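Local coordinates for protein GDP-perosamine synthase (Caulobacter crescentus, PDB 3BN1) that catalyses the pyridoxal phosphate-dependent transfer of an amino group from L-glutamate to GDP-4-keto-6-deoxy-D-mannose, giving GDP-perosamine for bacterial O-antigen synthesis, at residues A121-T124 against P125-A129. Numbering follows the deposited sequence.
Sequences ALIT and PRTKA
T127 reaches back across a tight turn to T124 and I123. T127 CB lies 3.6 Å from T124 O and 4.0 Å from I123 CG2; the I123 and T127 side chains cross at about a right angle. From CB, OG1 turns back beside its own backbone N (chi1 -49°). There it accepts a nearly straight hydrogen bond from T124 N, which is 3.1 Å from T127 OG1 (166° at the hydrogen). T127 OG1 also touches I123 CG2, at 3.8 Å. The backbone answers in the other direction, T127 N donating to T124 O at 3.1 Å. This bond closes a type I beta turn from T124 to T127, with P125 and R126 at its corners. The turn leads the chain from a short 3-10 segment into strand 127-130. That strand runs between the parallel strands 80-84 and 155-159 in the seven-stranded mixed sheet of the fold type I aminotransferase large domain. An ST turn overlaps the beta turn: T124 OG1 accepts from R126 N at 3.0 Å. The same hydroxyl is hydrogen-bonded to E80, whose carboxylate also forms a salt bridge with R126 NE. Water 2 donates to both T124 O and T127 O. One residue into the strand, K128 folds back, and its NZ donates to R126 O at 2.9 Å from above the carbonyl plane. K128 NZ also forms a salt bridge with D79.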
loop_
_atom_site.group_PDB
_atom_site.type_symbol
_atom_site.label_atom_id
_atom_site.label_comp_id
_atom_site.label_asym_id
_atom_site.label_seq_id
_atom_site.Cartn_x
_atom_site.Cartn_y
_atom_site.Cartn_z
ATOM N N ALA A 121 -14.681 -17.078 26.980
ATOM C CA ALA A 121 -14.561 -16.260 28.156
ATOM C C ALA A 121 -14.056 -14.884 27.754
ATOM O O ALA A 121 -13.970 -13.985 28.588
ATOM C CB ALA A 121 -13.543 -16.907 29.061
ATOM N N LEU A 122 -13.661 -14.711 26.497
ATOM C CA LEU A 122 -13.142 -13.367 26.125
ATOM C C LEU A 122 -14.206 -12.532 25.422
ATOM O O LEU A 122 -14.035 -11.305 25.144
ATOM C CB LEU A 122 -11.951 -13.511 25.170
ATOM C CG LEU A 122 -10.702 -14.069 25.877
ATOM C CD1 LEU A 122 -9.643 -14.203 24.757
ATOM C CD2 LEU A 122 -10.265 -13.081 26.879
ATOM N N ILE A 123 -15.290 -13.235 25.099
ATOM C CA ILE A 123 -16.406 -12.579 24.392
ATOM C C ILE A 123 -17.125 -11.599 25.320
ATOM O O ILE A 123 -17.332 -11.927 26.477
ATOM C CB ILE A 123 -17.357 -13.560 23.603
ATOM C CG1 ILE A 123 -16.518 -14.445 22.648
ATOM C CG2 ILE A 123 -18.397 -12.759 22.796
ATOM C CD1 ILE A 123 -17.261 -15.662 22.007
ATOM N N THR A 124 -17.441 -10.403 24.815
ATOM C CA THR A 124 -18.138 -9.342 25.547
ATOM C C THR A 124 -19.108 -8.691 24.595
ATOM O O THR A 124 -19.105 -8.994 23.436
ATOM C CB THR A 124 -17.169 -8.246 26.017
ATOM O OG1 THR A 124 -16.865 -7.365 24.931
ATOM C CG2 THR A 124 -15.964 -8.936 26.563
ATOM N N PRO A 125 -19.911 -7.763 25.079
ATOM C CA PRO A 125 -20.848 -7.065 24.204
ATOM C C PRO A 125 -20.200 -6.373 23.016
ATOM O O PRO A 125 -20.892 -6.052 22.042
ATOM C CB PRO A 125 -21.414 -5.985 25.141
ATOM C CG PRO A 125 -21.448 -6.644 26.456
ATOM C CD PRO A 125 -20.110 -7.397 26.496
ATOM N N ARG A 126 -18.907 -6.068 23.142
ATOM C CA ARG A 126 -18.154 -5.339 22.129
ATOM C C ARG A 126 -17.540 -6.211 21.037
ATOM O O ARG A 126 -17.151 -5.739 19.954
ATOM C CB ARG A 126 -17.055 -4.571 22.833
ATOM C CG ARG A 126 -17.611 -3.242 23.448
ATOM C CD ARG A 126 -16.848 -2.709 24.705
ATOM N NE ARG A 126 -16.841 -3.703 25.780
ATOM C CZ ARG A 126 -17.794 -3.912 26.695
ATOM N NH1 ARG A 126 -17.625 -4.899 27.573
ATOM N NH2 ARG A 126 -18.902 -3.170 26.767
ATOM N N THR A 127 -17.427 -7.501 21.314
ATOM C CA THR A 127 -16.793 -8.324 20.300
ATOM C C THR A 127 -17.564 -8.367 18.993
ATOM O O THR A 127 -18.800 -8.594 18.947
ATOM C CB THR A 127 -16.744 -9.730 20.788
ATOM O OG1 THR A 127 -16.213 -9.671 22.114
ATOM C CG2 THR A 127 -15.885 -10.587 19.858
ATOM N N LYS A 128 -16.831 -8.168 17.906
ATOM C CA LYS A 128 -17.482 -8.219 16.600
ATOM C C LYS A 128 -16.892 -9.375 15.756
ATOM O O LYS A 128 -17.563 -9.883 14.865
ATOM C CB LYS A 128 -17.229 -6.879 15.883
ATOM C CG LYS A 128 -18.468 -5.924 15.765
ATOM C CD LYS A 128 -19.584 -6.174 16.785
ATOM C CE LYS A 128 -20.161 -4.892 17.385
ATOM N NZ LYS A 128 -19.432 -4.506 18.662
ATOM N N ALA A 129 -15.643 -9.763 16.039
ATOM C CA ALA A 129 -14.938 -10.738 15.238
ATOM C C ALA A 129 -13.811 -11.380 15.992
ATOM O O ALA A 129 -13.357 -10.862 17.022
ATOM C CB ALA A 129 -14.323 -10.060 14.008
HETATM O O HOH W 1 -13.929 -9.315 22.883
HETATM O O HOH W 2 -20.560 -9.648 20.896
#